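Long-range contact in paenibacillus xanthan lyase (PDB 6F2P), which cleaves the polysaccharide xanthan as a lyase, probably by the beta-elimination chemistry of polysaccharide lyase family 8: residues L517-N528 with M542-S553. Sequence-based numbering, arbitrary orientation.
Sequences LNSSGNNALIVN and MTGTNYIHLAGS
Asn528 lays its side-chain amide along the backbone of 544-547 and meets it with both ends. OD1 takes two N-H groups: Asn546 N, at 2.8 Å, lies in the carbonyl plane on a lone pair, while Tyr547 N comes nearly head-on to the C=O. ND2 donates to Gly544 O, 3.0 Å away and close to the amide plane, at the corner where the chain passes from one sheet to another. With CG anti to its own carbonyl carbon (chi1 -68°), the amide turns back to this corner, although CB itself points away from segment 542-553. The CA of Asn528 meanwhile sits over one face of the Tyr547 ring, a CH-pi contact of 4.0 Å to the centroid. Were Asn528 replaced by an alanine, Gly544 O and the N-H groups of Asn546 and Tyr547 would probably lose these partners and the corner would be less firmly held.

Strands 525-527 and 545-550 run antiparallel near one end of a large sheet in the super-sandwich domain of this family 8 lyase. Ile526 and His549 form the hydrogen-bonded pair; Leu525, Val527, Ile548 and Leu550 share the other face, where all but Val527 touch side chains of strand 595-607. There the side chains of Leu525 and Ile548 cross, with CD1 of Leu525 3.6 Å from CG2 of Ile548, and Val527 CG2 meets Met542 SD.

Past the strands, Asn523 ND2 divides its hydrogens between Ala551 O (2.9 Å) and Ser553 OG (3.1 Å), while its OD1 accepts Asn518 N, fixing the amide's rotation from both ends.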
loop_
_atom_site.group_PDB
_atom_site.type_symbol
_atom_site.label_atom_id
_atom_site.label_comp_id
_atom_site.label_asym_id
_atom_site.label_seq_id
_atom_site.Cartn_x
_atom_site.Cartn_y
_atom_site.Cartn_z
ATOM N N LEU A 517 28.556 -15.676 1.851
ATOM C CA LEU A 517 29.891 -15.261 2.268
ATOM C C LEU A 517 30.888 -15.302 1.115
ATOM O O LEU A 517 30.522 -15.620 -0.018
ATOM C CB LEU A 517 30.367 -16.140 3.427
ATOM C CG LEU A 517 29.347 -16.210 4.568
ATOM C CD1 LEU A 517 29.850 -17.053 5.728
ATOM C CD2 LEU A 517 29.003 -14.801 5.038
ATOM N N ASN A 518 32.146 -14.973 1.401
ATOM C CA ASN A 518 33.193 -15.100 0.400
ATOM C C ASN A 518 33.448 -16.573 0.077
ATOM O O ASN A 518 32.817 -17.458 0.666
ATOM C CB ASN A 518 34.474 -14.376 0.826
ATOM C CG ASN A 518 35.052 -14.903 2.128
ATOM O OD1 ASN A 518 34.918 -16.083 2.468
ATOM N ND2 ASN A 518 35.715 -14.021 2.861
ATOM N N SER A 519 34.367 -16.840 -0.845
ATOM C CA SER A 519 34.541 -18.203 -1.356
ATOM C C SER A 519 35.083 -19.153 -0.292
ATOM O O SER A 519 34.866 -20.358 -0.369
ATOM C CB SER A 519 35.417 -18.225 -2.609
ATOM O OG SER A 519 36.722 -17.772 -2.311
ATOM N N SER A 520 35.773 -18.606 0.706
ATOM C CA SER A 520 36.221 -19.397 1.852
ATOM C C SER A 520 35.073 -19.642 2.827
ATOM O O SER A 520 35.019 -20.681 3.492
ATOM C CB SER A 520 37.336 -18.669 2.593
ATOM O OG SER A 520 38.269 -18.127 1.681
ATOM N N GLY A 521 34.162 -18.676 2.910
ATOM C CA GLY A 521 33.137 -18.691 3.932
ATOM C C GLY A 521 33.733 -18.368 5.293
ATOM O O GLY A 521 33.301 -18.910 6.314
ATOM N N ASN A 522 34.722 -17.476 5.316
ATOM C CA ASN A 522 35.429 -17.182 6.556
ATOM C C ASN A 522 35.229 -15.771 7.097
ATOM O O ASN A 522 36.001 -15.329 7.942
ATOM C CB ASN A 522 36.925 -17.446 6.390
ATOM C CG ASN A 522 37.624 -16.378 5.560
ATOM O OD1 ASN A 522 37.013 -15.419 5.088
ATOM N ND2 ASN A 522 38.926 -16.536 5.395
ATOM N N ASN A 523 34.236 -15.058 6.576
ATOM C CA ASN A 523 33.968 -13.689 7.010
ATOM C C ASN A 523 33.882 -13.640 8.521
ATOM O O ASN A 523 33.165 -14.445 9.122
ATOM C CB ASN A 523 32.670 -13.176 6.393
ATOM C CG ASN A 523 32.721 -13.143 4.887
ATOM O OD1 ASN A 523 32.812 -14.186 4.238
ATOM N ND2 ASN A 523 32.671 -11.942 4.315
ATOM N N ALA A 524 34.636 -12.735 9.142
ATOM C CA ALA A 524 34.712 -12.744 10.598
ATOM C C ALA A 524 33.340 -12.481 11.231
ATOM O O ALA A 524 32.615 -11.560 10.826
ATOM C CB ALA A 524 35.736 -11.759 11.090
ATOM N N LEU A 525 32.974 -13.331 12.186
ATOM C CA LEU A 525 31.751 -13.141 12.950
ATOM C C LEU A 525 32.121 -12.803 14.378
ATOM O O LEU A 525 32.552 -13.671 15.129
ATOM C CB LEU A 525 30.874 -14.388 12.922
ATOM C CG LEU A 525 29.553 -14.244 13.697
ATOM C CD1 LEU A 525 28.464 -13.553 12.871
ATOM C CD2 LEU A 525 29.044 -15.583 14.200
ATOM N N ILE A 526 31.956 -11.539 14.751
ATOM C CA ILE A 526 32.292 -11.099 16.093
ATOM C C ILE A 526 31.029 -10.910 16.907
ATOM O O ILE A 526 30.141 -10.158 16.509
ATOM C CB ILE A 526 33.123 -9.809 16.057
ATOM C CG1 ILE A 526 34.401 -10.061 15.258
ATOM C CG2 ILE A 526 33.454 -9.348 17.463
ATOM C CD1 ILE A 526 35.297 -8.875 15.141
ATOM N N VAL A 527 30.945 -11.606 18.038
ATOM C CA VAL A 527 29.742 -11.594 18.869
ATOM C C VAL A 527 30.051 -11.097 20.268
ATOM O O VAL A 527 30.944 -11.626 20.926
ATOM C CB VAL A 527 29.150 -13.001 18.994
ATOM C CG1 VAL A 527 27.939 -12.983 19.908
ATOM C CG2 VAL A 527 28.798 -13.544 17.631
ATOM N N ASN A 528 29.299 -10.098 20.725
ATOM C CA ASN A 528 29.580 -9.418 21.993
ATOM C C ASN A 528 31.056 -9.050 22.130
ATOM O O ASN A 528 31.648 -9.207 23.199
ATOM C CB ASN A 528 29.131 -10.255 23.199
ATOM C CG ASN A 528 27.618 -10.395 23.298
ATOM O OD1 ASN A 528 26.867 -9.768 22.552
ATOM N ND2 ASN A 528 27.165 -11.218 24.236
ATOM N N MET A 542 23.548 -19.200 20.622
ATOM C CA MET A 542 24.241 -18.153 21.381
ATOM C C MET A 542 23.330 -17.319 22.285
ATOM O O MET A 542 22.622 -16.430 21.804
ATOM C CB MET A 542 24.942 -17.203 20.418
ATOM C CG MET A 542 25.780 -17.882 19.385
ATOM S SD MET A 542 26.459 -16.683 18.224
ATOM C CE MET A 542 24.976 -16.223 17.309
ATOM N N THR A 543 23.368 -17.577 23.589
ATOM C CA THR A 543 22.499 -16.855 24.516
ATOM C C THR A 543 23.117 -15.557 25.028
ATOM O O THR A 543 24.334 -15.353 24.952
ATOM C CB THR A 543 22.067 -17.724 25.712
ATOM O OG1 THR A 543 23.223 -18.315 26.320
ATOM C CG2 THR A 543 21.119 -18.817 25.255
ATOM N N GLY A 544 22.263 -14.682 25.554
ATOM C CA GLY A 544 22.708 -13.391 26.042
ATOM C C GLY A 544 23.429 -12.600 24.970
ATOM O O GLY A 544 24.404 -11.891 25.242
ATOM N N THR A 545 22.956 -12.723 23.735
ATOM C CA THR A 545 23.573 -11.999 22.637
ATOM C C THR A 545 23.122 -10.541 22.649
ATOM O O THR A 545 21.917 -10.252 22.632
ATOM C CB THR A 545 23.240 -12.635 21.284
ATOM O OG1 THR A 545 23.494 -14.043 21.347
ATOM C CG2 THR A 545 24.094 -12.003 20.182
ATOM N N ASN A 546 24.094 -9.632 22.683
ATOM C CA ASN A 546 23.805 -8.203 22.712
ATOM C C ASN A 546 23.996 -7.579 21.344
ATOM O O ASN A 546 23.149 -6.829 20.849
ATOM C CB ASN A 546 24.709 -7.501 23.720
ATOM C CG ASN A 546 24.474 -7.976 25.128
ATOM O OD1 ASN A 546 23.338 -8.272 25.514
ATOM N ND2 ASN A 546 25.546 -8.064 25.911
ATOM N N TYR A 547 25.130 -7.888 20.738
ATOM C CA TYR A 547 25.394 -7.421 19.396
ATOM C C TYR A 547 26.235 -8.431 18.626
ATOM O O TYR A 547 26.828 -9.337 19.214
ATOM C CB TYR A 547 26.048 -6.035 19.411
ATOM C CG TYR A 547 27.229 -5.889 20.348
ATOM C CD1 TYR A 547 27.041 -5.626 21.702
ATOM C CD2 TYR A 547 28.533 -5.984 19.875
ATOM C CE1 TYR A 547 28.123 -5.480 22.561
ATOM C CE2 TYR A 547 29.615 -5.839 20.719
ATOM C CZ TYR A 547 29.409 -5.585 22.061
ATOM O OH TYR A 547 30.491 -5.436 22.911
ATOM N N ILE A 548 26.257 -8.276 17.307
ATOM C CA ILE A 548 26.974 -9.172 16.421
ATOM C C ILE A 548 27.544 -8.323 15.293
ATOM O O ILE A 548 26.896 -7.379 14.835
ATOM C CB ILE A 548 26.019 -10.236 15.822
ATOM C CG1 ILE A 548 25.513 -11.192 16.900
ATOM C CG2 ILE A 548 26.703 -11.042 14.728
ATOM C CD1 ILE A 548 24.670 -12.325 16.356
ATOM N N HIS A 549 28.754 -8.644 14.847
ATOM C CA HIS A 549 29.310 -7.995 13.672
ATOM C C HIS A 549 29.787 -9.055 12.684
ATOM O O HIS A 549 30.577 -9.929 13.034
ATOM C CB HIS A 549 30.456 -7.061 14.052
ATOM C CG HIS A 549 31.085 -6.369 12.884
ATOM N ND1 HIS A 549 32.012 -6.980 12.067
ATOM C CD2 HIS A 549 30.917 -5.117 12.390
ATOM C CE1 HIS A 549 32.389 -6.137 11.124
ATOM N NE2 HIS A 549 31.741 -4.998 11.296
ATOM N N LEU A 550 29.285 -8.976 11.456
ATOM C CA LEU A 550 29.683 -9.875 10.387
ATOM C C LEU A 550 30.402 -9.070 9.319
ATOM O O LEU A 550 29.816 -8.158 8.736
ATOM C CB LEU A 550 28.463 -10.560 9.772
ATOM C CG LEU A 550 28.804 -11.347 8.499
ATOM C CD1 LEU A 550 29.839 -12.405 8.813
ATOM C CD2 LEU A 550 27.572 -11.977 7.851
ATOM N N ALA A 551 31.665 -9.400 9.060
ATOM C CA ALA A 551 32.471 -8.599 8.143
ATOM C C ALA A 551 32.090 -8.877 6.693
ATOM O O ALA A 551 31.822 -10.016 6.318
ATOM C CB ALA A 551 33.956 -8.844 8.377
ATOM N N GLY A 552 32.052 -7.827 5.881
ATOM C CA GLY A 552 31.629 -7.965 4.501
ATOM C C GLY A 552 32.747 -8.449 3.605
ATOM O O GLY A 552 33.919 -8.159 3.855
ATOM N N SER A 553 32.383 -9.172 2.547
ATOM C CA SER A 553 33.368 -9.738 1.619
ATOM C C SER A 553 34.119 -8.653 0.849
ATOM O O SER A 553 35.139 -8.913 0.223
ATOM C CB SER A 553 32.692 -10.693 0.634
ATOM O OG SER A 553 31.949 -11.687 1.314
HETATM O O HOH W 1 33.317 -9.267 11.961
#